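Local coordinates for protein UDP-N-acetylglucosamine 3-dehydrogenase (Acidithiobacillus ferrooxidans, PDB 7BVJ) that catalyses the NAD(+)-dependent oxidation of the 3-position of the glucosamine in UDP-N-acetylglucosamine to a ketone, a step towards lipid A, at residues A63-T68 and H86-K91; V113-H118 and P285-G290; Q20-I25 and E274-A279; T68-H73 and F93-E98. One frame throughout, in Å; residues are numbered along the deposited sequence.

Three of the four contacts are buried and one is partly buried. Contact 1 lies inside the parallel sheet, between strands 5-9 and 114-117, two neighbouring strands bonded through their backbones. Contact 2 continues from it: strand 114-117 is the next strand, and the 285-290 loop lies on its outer side with one firm bond and apolar packing. Contact 3 covers the sheet with two helices that meet by side chains alone; Tyr22 and Phe276 reach from them to Ser65 and Leu88 of contact 1. Contact 4, partly exposed, joins two loops beside the cofactor through a histidine bond; it shares Thr68 with contact 1 and has no touch with contact 3.

Contact 1: residues A63-T68 and H86-K91; sequences AVSIVT and HCLIEK. With NAD (nicotinamide-adenine-dinucleotide), chain E.
Ser65 and Leu88 face each other across two parallel strands whose short axes run 14° apart. Leu88 can be followed outward. Its CB lies 3.9 Å from Ser65 OG; CG, set anti to the backbone N (chi1 163°), lies 3.7 Å from Ser65 OG, and the branch CD2 comes nearest, 3.5 Å from the same Ser65 OG. The leucine side chain also packs on Tyr22 and Phe276. The serine hydroxyl spends its bonding on Tyr22 and His18 of helix 13-25, so a small polar group suits a buried place. On the other face of the sheet, Ile66 sends CD1 to within 3.9 Å of Cys87 SG, while Ile66 and Ile89 lie side by side; Ile66, Cys87 and Ile89 meet Val76, Ala80 and Ala77 of helix 73-82. Four backbone bonds hold the pair: Val64 N to His86 O, Leu88 N to Val64 O at 2.9 Å, Ile66 N to Leu88 O, and Glu90 N to Ile66 O, almost straight at 178°. Helix 73-82 links the two strands in a beta-alpha-beta unit of the Rossmann fold, and the second strand leads into Glu90-Lys91, the start of the EKP motif of the Gfo/Idh/MocA family.

Contact 2: residues V113-H118 and P285-G290; sequences VLAIGH and PVFCDG
Ile116 N donates to Cys288 O at 3.0 Å, the one firm backbone bond across the pair; that from Gly290 N to Leu114 O is weak. Phe287 has CG between its backbone N and carbonyl carbon (chi1 75°), and its ring reaches Ile116 and His118, with a close approach of CZ to Ile116 O at 3.1 Å. His118 O lies at the ring's edge, 3.6 Å from Phe287 CE2. Ile116 O accepts a bond from His118 N, closing the inverse gamma turn centred on Gly117. Putting an alanine at Phe287 would probably open a gap beside this turn and leave Ile116 O and His118 O without the ring hydrogens beside them. Cys288 SG comes to the edge of the His118 imidazole, 3.6 Å from its CD2. Val286 CG2 rests on Ala115 CB at 3.8 Å, a fit that calls for a small residue on the strand. Gly290 CA lies 3.9 Å from Leu114 CG, and a CB here would clash with Leu114 CD2, so glycine suits the place. Just before it Asp289 is the N-cap of helix 290-312, its OD1 accepting from Ala292 N. The loop thus meets the edge of strand 114-117, one of the two outer strands of the parallel Rossmann sheet.

Contact 3: residues Q20-I25 and E274-A279; sequences QKYAAI and EDFLNA
Tyr22 and Ile25 of helix 13-25 meet Glu274, Phe276 and Leu277 of helix 268-282, whose short axes cross at -55° and come no nearer than 11.6 Å. At that separation the backbones stay apart, and large side chains have to span the interval. First comes Glu274, which offers backbone more than side chain: with CG1 of Ile25 between its backbone N and carbonyl carbon (chi1 75°) and the chain extended beyond, Ile25 CD1 comes to 3.9 Å from Glu274 N. The carboxylate of Glu274, at the exposed border, takes a weak bond from Asn278 ND2 one turn along its own helix. Phe276 follows, its side chain crossing that of Tyr22 at about a right angle. The two rings meet by their edges, with Tyr22 OH 3.3 Å from Phe276 CE2 and nearly as close to CD2, so the hydroxyl oxygen sits by ring hydrogens. Leu277 then touches both Tyr22 and Ile25: CD2 lies 4.0 Å from Tyr22 CE1, at the edge of that ring, and CD1 lies 4.2 Å from Ile25 CD1. Tyrosine suits its place because its apolar ring packs against leucine while its tip reaches Ser65 OG of strand 63-66. A phenylalanine at Tyr22 would probably keep the ring packing but leave Ser65 OG short of one of its hydrogen-bond partners and the edge of Phe276 without its oxygen. Since no hydrogen bond passes between the two segments, their union rests on apolar contact, with the one buried hydroxyl satisfied by the sheet both helices cover.

Contact 4: residues T68-H73 and F93-E98; sequences TPTSTH and FTLDTE. With NAD (nicotinamide-adenine-dinucleotide), chain E.
Past the C-terminal end of the Rossmann strand 63-66 runs a cofactor-binding turn, and here its Thr70, Ser71 and His73 meet Phe93, Thr94 and Leu95 of the loop before helix 97-110. The polar link is His73 ND1 to Phe93 O, 2.8 Å long. The oxygen lies close to the plane of the imidazole, but the nitrogen stands above the carbonyl plane, 60° out of it, and the bond is bent. The other ring nitrogen, NE2, makes a weak bond to Thr68 O. Thr70 CA sits over the centre of one face of the His73 ring, 3.6 Å above the plane, which is likely to limit the ring's freedom to turn. Histidine suits this place because a single flat group can address a carbonyl at either end. Apolar contact completes the join. Thr70 CG2, anti to the backbone N, lies 3.8 Å from Leu95 CD2, and Ser71 CB lies 3.7 Å from Leu95 CD1, so the leucine spreads its two methyls over neighbouring residues at the exposed border. Within the 93-98 segment, Thr94 OG1 donates to Asp96 O, and Asp96 is the N-cap of the helix, its OD1 accepting from Glu99 N and, weakly, from Glu98 N. At the start of the 68-73 segment, Pro69 CD lies 3.2 Å from C8A of the NAD adenine and Thr68 CG2 3.3 Å from N3A. Such a turn beyond a sheet strand, lining the adenine pocket, is characteristic of dinucleotide-binding Rossmann domains.

Contact 1: residues A63-T68 and H86-K91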
# COMPACT_ATOMS: atom_id res chain seq x y z
N ALA A 63 17.13 -1.72 10.90
CA ALA A 63 16.04 -1.36 10.00
C ALA A 63 15.04 -0.45 10.70
O ALA A 63 14.86 -0.51 11.92
CB ALA A 63 15.30 -2.60 9.46
N VAL A 64 14.38 0.39 9.92
CA VAL A 64 13.31 1.21 10.45
C VAL A 64 12.09 1.16 9.54
O VAL A 64 12.19 0.93 8.33
CB VAL A 64 13.73 2.68 10.64
CG1 VAL A 64 14.91 2.79 11.60
CG2 VAL A 64 14.06 3.30 9.29
N SER A 65 10.93 1.38 10.15
CA SER A 65 9.77 1.87 9.42
C SER A 65 9.71 3.40 9.49
O SER A 65 9.96 3.99 10.54
CB SER A 65 8.48 1.26 9.97
OG SER A 65 8.29 -0.07 9.49
N ILE A 66 9.41 4.02 8.35
CA ILE A 66 9.24 5.47 8.24
C ILE A 66 7.76 5.73 8.00
O ILE A 66 7.21 5.39 6.93
CB ILE A 66 10.10 6.06 7.12
CG1 ILE A 66 11.57 6.04 7.52
CG2 ILE A 66 9.66 7.45 6.78
CD1 ILE A 66 12.51 6.16 6.34
N VAL A 67 7.10 6.29 9.02
CA VAL A 67 5.66 6.48 9.02
C VAL A 67 5.34 7.95 9.29
O VAL A 67 4.43 8.27 10.05
CB VAL A 67 4.96 5.55 10.02
CG1 VAL A 67 3.50 5.38 9.63
CG2 VAL A 67 5.67 4.19 10.07
N THR A 68 6.16 8.84 8.74
CA THR A 68 5.98 10.28 8.84
C THR A 68 5.11 10.78 7.68
O THR A 68 4.76 10.00 6.78
CB THR A 68 7.35 10.95 8.85
OG1 THR A 68 8.06 10.58 7.66
CG2 THR A 68 8.14 10.51 10.11
N HIS A 86 18.37 -0.03 6.67
CA HIS A 86 17.31 -0.45 5.75
C HIS A 86 15.98 0.22 6.12
O HIS A 86 15.72 0.55 7.28
CB HIS A 86 17.13 -1.97 5.77
CG HIS A 86 18.40 -2.75 5.68
ND1 HIS A 86 19.01 -3.07 4.48
CD2 HIS A 86 19.16 -3.34 6.64
CE1 HIS A 86 20.10 -3.78 4.70
NE2 HIS A 86 20.21 -3.97 6.00
N CYS A 87 15.11 0.40 5.11
CA CYS A 87 13.90 1.22 5.27
C CYS A 87 12.66 0.54 4.71
O CYS A 87 12.65 0.10 3.55
CB CYS A 87 14.07 2.58 4.56
SG CYS A 87 15.29 3.61 5.29
N LEU A 88 11.62 0.48 5.53
CA LEU A 88 10.25 0.24 5.07
C LEU A 88 9.49 1.58 5.16
O LEU A 88 9.26 2.09 6.27
CB LEU A 88 9.58 -0.87 5.90
CG LEU A 88 8.06 -1.02 5.88
CD1 LEU A 88 7.55 -1.25 4.46
CD2 LEU A 88 7.59 -2.13 6.80
N ILE A 89 9.14 2.16 4.02
CA ILE A 89 8.47 3.46 3.96
C ILE A 89 6.98 3.24 3.78
O ILE A 89 6.56 2.50 2.87
CB ILE A 89 9.03 4.33 2.82
CG1 ILE A 89 10.53 4.55 3.01
CG2 ILE A 89 8.27 5.66 2.73
CD1 ILE A 89 11.18 5.32 1.88
N GLU A 90 6.17 3.86 4.63
CA GLU A 90 4.73 3.76 4.43
C GLU A 90 4.35 4.33 3.06
O GLU A 90 5.02 5.21 2.53
CB GLU A 90 3.99 4.48 5.56
CG GLU A 90 2.46 4.42 5.52
CD GLU A 90 1.88 2.99 5.47
OE1 GLU A 90 2.40 2.09 6.18
OE2 GLU A 90 0.88 2.79 4.74
N LYS A 91 3.31 3.76 2.46
CA LYS A 91 2.82 4.31 1.21
C LYS A 91 2.10 5.64 1.47
O LYS A 91 1.50 5.83 2.53
CB LYS A 91 1.87 3.34 0.51
CG LYS A 91 0.58 3.08 1.28
CD LYS A 91 -0.56 3.99 0.82
CE LYS A 91 -1.77 3.82 1.74
NZ LYS A 91 -2.50 5.09 2.01
PA NAD E . -0.25 10.97 11.75
O1A NAD E . 0.11 12.39 11.53
O2A NAD E . -1.17 10.35 12.77
O5B NAD E . 1.30 10.37 12.30
C5B NAD E . 2.27 11.28 11.85
C4B NAD E . 3.45 11.27 12.83
O4B NAD E . 4.62 11.74 12.19
C3B NAD E . 3.10 12.28 13.93
O3B NAD E . 3.31 11.57 15.10
C2B NAD E . 4.13 13.41 13.74
O2B NAD E . 4.57 13.95 14.98
C1B NAD E . 5.28 12.60 13.12
N9A NAD E . 6.20 13.38 12.31
C8A NAD E . 5.97 14.41 11.42
N7A NAD E . 7.08 14.85 10.84
C5A NAD E . 8.09 14.08 11.37
C6A NAD E . 9.49 14.05 11.15
N6A NAD E . 10.07 14.94 10.27
N1A NAD E . 10.27 13.16 11.83
C2A NAD E . 9.62 12.31 12.70
N3A NAD E . 8.31 12.21 12.99
C4A NAD E . 7.56 13.14 12.30
O3 NAD E . -0.72 10.15 10.43
PN NAD E . -0.65 8.55 10.40
O1N NAD E . 0.30 7.76 11.25
O2N NAD E . -2.07 8.26 10.02
O5D NAD E . 0.06 8.18 8.79

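Contact 2: residues V113-H118 and P285-G290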
# COMPACT_ATOMS: atom_id res chain seq x y z
N VAL A 113 17.91 -2.74 1.70
CA VAL A 113 16.56 -3.14 1.31
C VAL A 113 15.66 -1.92 1.43
O VAL A 113 15.64 -1.24 2.46
CB VAL A 113 16.04 -4.30 2.17
CG1 VAL A 113 14.55 -4.48 1.97
CG2 VAL A 113 16.78 -5.59 1.83
N LEU A 114 14.92 -1.64 0.37
CA LEU A 114 13.99 -0.53 0.31
C LEU A 114 12.62 -1.13 0.03
O LEU A 114 12.40 -1.72 -1.04
CB LEU A 114 14.42 0.46 -0.77
CG LEU A 114 13.54 1.62 -1.22
CD1 LEU A 114 13.09 2.48 -0.03
CD2 LEU A 114 14.34 2.44 -2.22
N ALA A 115 11.72 -1.02 0.99
CA ALA A 115 10.36 -1.53 0.87
C ALA A 115 9.38 -0.38 1.07
O ALA A 115 9.62 0.52 1.88
CB ALA A 115 10.10 -2.67 1.85
N ILE A 116 8.29 -0.42 0.32
CA ILE A 116 7.20 0.54 0.45
C ILE A 116 6.01 -0.19 1.06
O ILE A 116 5.73 -1.33 0.69
CB ILE A 116 6.83 1.18 -0.91
CG1 ILE A 116 8.08 1.61 -1.67
CG2 ILE A 116 5.93 2.39 -0.72
CD1 ILE A 116 9.02 2.52 -0.88
N GLY A 117 5.33 0.47 1.99
CA GLY A 117 4.19 -0.13 2.67
C GLY A 117 2.90 -0.22 1.86
O GLY A 117 1.92 0.46 2.17
N HIS A 118 2.88 -1.09 0.85
CA HIS A 118 1.69 -1.31 0.04
C HIS A 118 0.99 -2.56 0.56
O HIS A 118 1.08 -3.66 -0.00
CB HIS A 118 2.05 -1.40 -1.43
CG HIS A 118 2.21 -0.06 -2.07
ND1 HIS A 118 1.14 0.80 -2.25
CD2 HIS A 118 3.30 0.59 -2.54
CE1 HIS A 118 1.56 1.91 -2.82
NE2 HIS A 118 2.87 1.81 -3.01
N PRO A 285 13.87 -11.14 -2.30
CA PRO A 285 13.16 -9.92 -2.70
C PRO A 285 11.96 -9.63 -1.82
O PRO A 285 11.23 -10.53 -1.38
CB PRO A 285 12.74 -10.21 -4.15
CG PRO A 285 12.74 -11.71 -4.24
CD PRO A 285 13.86 -12.16 -3.36
N VAL A 286 11.76 -8.35 -1.55
CA VAL A 286 10.73 -7.91 -0.63
C VAL A 286 9.39 -7.79 -1.36
O VAL A 286 9.33 -7.71 -2.58
CB VAL A 286 11.18 -6.58 0.01
CG1 VAL A 286 10.90 -5.39 -0.94
CG2 VAL A 286 10.59 -6.39 1.38
N PHE A 287 8.29 -7.82 -0.59
CA PHE A 287 6.96 -7.87 -1.20
C PHE A 287 6.68 -6.66 -2.10
O PHE A 287 5.95 -6.79 -3.10
CB PHE A 287 5.88 -7.95 -0.11
CG PHE A 287 5.67 -6.65 0.58
CD1 PHE A 287 6.58 -6.22 1.56
CD2 PHE A 287 4.63 -5.80 0.22
CE1 PHE A 287 6.42 -5.00 2.18
CE2 PHE A 287 4.47 -4.57 0.83
CZ PHE A 287 5.37 -4.17 1.81
N CYS A 288 7.21 -5.48 -1.76
CA CYS A 288 7.06 -4.32 -2.64
C CYS A 288 8.28 -3.45 -2.46
O CYS A 288 8.45 -2.85 -1.38
CB CYS A 288 5.78 -3.55 -2.34
SG CYS A 288 5.58 -2.03 -3.31
N ASP A 289 9.12 -3.35 -3.49
CA ASP A 289 10.36 -2.59 -3.35
C ASP A 289 10.19 -1.17 -3.87
O ASP A 289 9.11 -0.76 -4.29
CB ASP A 289 11.52 -3.33 -4.01
CG ASP A 289 11.48 -3.29 -5.55
OD1 ASP A 289 10.61 -2.64 -6.16
OD2 ASP A 289 12.37 -3.94 -6.15
N GLY A 290 11.29 -0.40 -3.82
CA GLY A 290 11.25 0.98 -4.28
C GLY A 290 10.81 1.11 -5.73
O GLY A 290 10.07 2.04 -6.08

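Contact 3: residues Q20-I25 and E274-A279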
# COMPACT_ATOMS: atom_id res chain seq x y z
N GLN A 20 4.36 -1.63 17.47
CA GLN A 20 3.86 -2.82 18.15
C GLN A 20 4.33 -4.09 17.45
O GLN A 20 4.78 -5.05 18.10
CB GLN A 20 2.33 -2.81 18.24
CG GLN A 20 1.74 -1.65 19.04
CD GLN A 20 0.21 -1.67 19.11
OE1 GLN A 20 -0.45 -2.41 18.37
NE2 GLN A 20 -0.35 -0.86 19.99
N LYS A 21 4.24 -4.12 16.11
CA LYS A 21 4.67 -5.31 15.38
C LYS A 21 6.16 -5.57 15.59
O LYS A 21 6.58 -6.71 15.89
CB LYS A 21 4.37 -5.16 13.88
CG LYS A 21 2.93 -4.85 13.52
CD LYS A 21 1.95 -5.44 14.52
CE LYS A 21 0.63 -5.78 13.88
NZ LYS A 21 -0.39 -4.73 14.13
N TYR A 22 6.99 -4.53 15.42
CA TYR A 22 8.42 -4.73 15.57
C TYR A 22 8.76 -5.24 16.97
O TYR A 22 9.64 -6.09 17.13
CB TYR A 22 9.19 -3.44 15.29
CG TYR A 22 9.38 -3.08 13.83
CD1 TYR A 22 10.23 -3.82 13.01
CD2 TYR A 22 8.77 -1.96 13.29
CE1 TYR A 22 10.44 -3.47 11.69
CE2 TYR A 22 8.96 -1.61 11.97
CZ TYR A 22 9.79 -2.37 11.17
OH TYR A 22 9.98 -2.02 9.85
N ALA A 23 8.06 -4.72 17.98
CA ALA A 23 8.32 -5.19 19.35
C ALA A 23 7.96 -6.66 19.51
O ALA A 23 8.61 -7.38 20.28
CB ALA A 23 7.53 -4.35 20.35
N ALA A 24 6.93 -7.12 18.79
CA ALA A 24 6.58 -8.53 18.90
C ALA A 24 7.53 -9.46 18.15
O ALA A 24 7.72 -10.60 18.57
CB ALA A 24 5.15 -8.76 18.40
N ILE A 25 8.14 -9.03 17.05
CA ILE A 25 8.86 -9.98 16.20
C ILE A 25 10.35 -9.69 16.06
O ILE A 25 11.02 -10.37 15.28
CB ILE A 25 8.22 -10.07 14.81
CG1 ILE A 25 8.57 -8.83 14.00
CG2 ILE A 25 6.72 -10.28 14.94
CD1 ILE A 25 7.92 -8.83 12.66
N GLU A 274 7.30 -8.64 8.79
CA GLU A 274 8.11 -9.86 8.77
C GLU A 274 8.74 -10.07 7.40
O GLU A 274 9.90 -10.48 7.30
CB GLU A 274 7.29 -11.09 9.16
CG GLU A 274 8.20 -12.33 9.22
CD GLU A 274 7.47 -13.62 9.57
OE1 GLU A 274 6.48 -13.57 10.31
OE2 GLU A 274 7.92 -14.68 9.09
N ASP A 275 8.00 -9.76 6.34
CA ASP A 275 8.57 -9.89 5.00
C ASP A 275 9.76 -8.95 4.81
O ASP A 275 10.81 -9.36 4.30
CB ASP A 275 7.48 -9.66 3.96
CG ASP A 275 7.97 -9.85 2.56
OD1 ASP A 275 8.62 -8.92 2.05
OD2 ASP A 275 7.70 -10.92 1.96
N PHE A 276 9.61 -7.68 5.22
CA PHE A 276 10.71 -6.71 5.14
C PHE A 276 11.96 -7.22 5.86
O PHE A 276 13.08 -7.20 5.32
CB PHE A 276 10.18 -5.37 5.71
CG PHE A 276 11.24 -4.31 5.99
CD1 PHE A 276 12.14 -3.89 5.01
CD2 PHE A 276 11.27 -3.67 7.22
CE1 PHE A 276 13.08 -2.88 5.28
CE2 PHE A 276 12.22 -2.68 7.51
CZ PHE A 276 13.12 -2.28 6.53
N LEU A 277 11.78 -7.73 7.08
CA LEU A 277 12.94 -8.17 7.87
C LEU A 277 13.55 -9.46 7.30
O LEU A 277 14.78 -9.64 7.32
CB LEU A 277 12.53 -8.34 9.34
CG LEU A 277 12.05 -7.09 10.09
CD1 LEU A 277 11.72 -7.41 11.55
CD2 LEU A 277 13.08 -5.98 9.99
N ASN A 278 12.71 -10.36 6.78
CA ASN A 278 13.24 -11.55 6.11
C ASN A 278 14.02 -11.17 4.87
O ASN A 278 15.04 -11.78 4.57
CB ASN A 278 12.12 -12.52 5.77
CG ASN A 278 11.53 -13.16 6.99
OD1 ASN A 278 12.20 -13.31 8.01
ND2 ASN A 278 10.26 -13.53 6.91
N ALA A 279 13.56 -10.15 4.15
CA ALA A 279 14.30 -9.72 2.96
C ALA A 279 15.69 -9.24 3.34
O ALA A 279 16.67 -9.55 2.65
CB ALA A 279 13.54 -8.63 2.23

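Contact 4: residues T68-H73 and F93-E98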
# COMPACT_ATOMS: atom_id res chain seq x y z
N THR A 68 6.16 8.84 8.74
CA THR A 68 5.98 10.28 8.84
C THR A 68 5.11 10.78 7.68
O THR A 68 4.76 10.00 6.78
CB THR A 68 7.35 10.95 8.85
OG1 THR A 68 8.06 10.58 7.66
CG2 THR A 68 8.14 10.51 10.11
N PRO A 69 4.72 12.06 7.66
CA PRO A 69 3.91 12.55 6.53
C PRO A 69 4.67 12.43 5.22
O PRO A 69 5.89 12.56 5.18
CB PRO A 69 3.62 14.02 6.89
CG PRO A 69 3.65 14.03 8.38
CD PRO A 69 4.78 13.08 8.74
N THR A 70 3.91 12.16 4.15
CA THR A 70 4.48 11.77 2.86
C THR A 70 5.51 12.76 2.34
O THR A 70 6.55 12.37 1.81
CB THR A 70 3.34 11.62 1.86
OG1 THR A 70 2.38 10.68 2.37
CG2 THR A 70 3.88 11.16 0.52
N SER A 71 5.22 14.06 2.47
CA SER A 71 6.15 15.10 2.05
C SER A 71 7.48 15.04 2.79
O SER A 71 8.46 15.64 2.34
CB SER A 71 5.51 16.48 2.25
OG SER A 71 5.19 16.68 3.62
N THR A 72 7.55 14.33 3.92
CA THR A 72 8.80 14.17 4.67
C THR A 72 9.53 12.87 4.38
O THR A 72 10.66 12.69 4.89
CB THR A 72 8.51 14.23 6.17
OG1 THR A 72 7.85 13.03 6.57
CG2 THR A 72 7.64 15.44 6.50
N HIS A 73 8.92 11.95 3.61
CA HIS A 73 9.50 10.63 3.38
C HIS A 73 10.90 10.74 2.81
O HIS A 73 11.81 10.02 3.23
CB HIS A 73 8.64 9.80 2.43
CG HIS A 73 7.41 9.23 3.05
ND1 HIS A 73 6.50 8.49 2.33
CD2 HIS A 73 6.94 9.28 4.32
CE1 HIS A 73 5.51 8.12 3.13
NE2 HIS A 73 5.75 8.60 4.34
N PHE A 93 5.22 6.26 -1.42
CA PHE A 93 6.67 6.39 -1.41
C PHE A 93 7.12 7.83 -1.16
O PHE A 93 7.80 8.12 -0.16
CB PHE A 93 7.19 5.87 -2.76
CG PHE A 93 8.67 5.61 -2.83
CD1 PHE A 93 9.52 5.91 -1.77
CD2 PHE A 93 9.21 5.04 -3.98
CE1 PHE A 93 10.87 5.66 -1.85
CE2 PHE A 93 10.57 4.78 -4.08
CZ PHE A 93 11.41 5.09 -3.01
N THR A 94 6.78 8.74 -2.07
CA THR A 94 7.22 10.13 -2.01
C THR A 94 6.14 11.01 -2.65
O THR A 94 5.05 10.54 -2.99
CB THR A 94 8.55 10.33 -2.75
OG1 THR A 94 8.46 9.77 -4.07
CG2 THR A 94 9.71 9.69 -2.01
N LEU A 95 6.46 12.29 -2.83
CA LEU A 95 5.54 13.22 -3.49
C LEU A 95 5.70 13.23 -5.00
O LEU A 95 4.75 13.55 -5.72
CB LEU A 95 5.74 14.65 -2.97
CG LEU A 95 5.34 15.07 -1.56
CD1 LEU A 95 5.42 16.59 -1.46
CD2 LEU A 95 3.96 14.56 -1.14
N ASP A 96 6.90 12.92 -5.49
CA ASP A 96 7.17 12.93 -6.92
C ASP A 96 8.18 11.84 -7.24
O ASP A 96 8.84 11.29 -6.36
CB ASP A 96 7.66 14.30 -7.39
CG ASP A 96 8.90 14.77 -6.65
OD1 ASP A 96 10.00 14.21 -6.88
OD2 ASP A 96 8.77 15.71 -5.84
N THR A 97 8.32 11.56 -8.54
CA THR A 97 9.11 10.42 -8.98
C THR A 97 10.61 10.67 -8.93
O THR A 97 11.39 9.71 -8.98
CB THR A 97 8.71 10.05 -10.41
OG1 THR A 97 8.90 11.19 -11.25
CG2 THR A 97 7.24 9.62 -10.45
N GLU A 98 11.03 11.93 -8.85
CA GLU A 98 12.46 12.24 -8.77
C GLU A 98 13.02 11.93 -7.38
O GLU A 98 14.14 11.43 -7.26
CB GLU A 98 12.67 13.71 -9.14
CG GLU A 98 14.09 14.08 -9.50
CD GLU A 98 14.86 14.63 -8.31
OE1 GLU A 98 15.63 13.85 -7.69
OE2 GLU A 98 14.69 15.83 -7.98
PA NAD E . -0.25 10.97 11.75
O1A NAD E . 0.11 12.39 11.53
O2A NAD E . -1.17 10.35 12.77
O5B NAD E . 1.30 10.37 12.30
C5B NAD E . 2.27 11.28 11.85
C4B NAD E . 3.45 11.27 12.83
O4B NAD E . 4.62 11.74 12.19
C3B NAD E . 3.10 12.28 13.93
O3B NAD E . 3.31 11.57 15.10
C2B NAD E . 4.13 13.41 13.74
O2B NAD E . 4.57 13.95 14.98
C1B NAD E . 5.28 12.60 13.12
N9A NAD E . 6.20 13.38 12.31
C8A NAD E . 5.97 14.41 11.42
N7A NAD E . 7.08 14.85 10.84
C5A NAD E . 8.09 14.08 11.37
C6A NAD E . 9.49 14.05 11.15
N6A NAD E . 10.07 14.94 10.27
N1A NAD E . 10.27 13.16 11.83
C2A NAD E . 9.62 12.31 12.70
N3A NAD E . 8.31 12.21 12.99
C4A NAD E . 7.56 13.14 12.30
O3 NAD E . -0.72 10.15 10.43
PN NAD E . -0.65 8.55 10.40
O1N NAD E . 0.30 7.76 11.25
O2N NAD E . -2.07 8.26 10.02
O5D NAD E . 0.06 8.18 8.79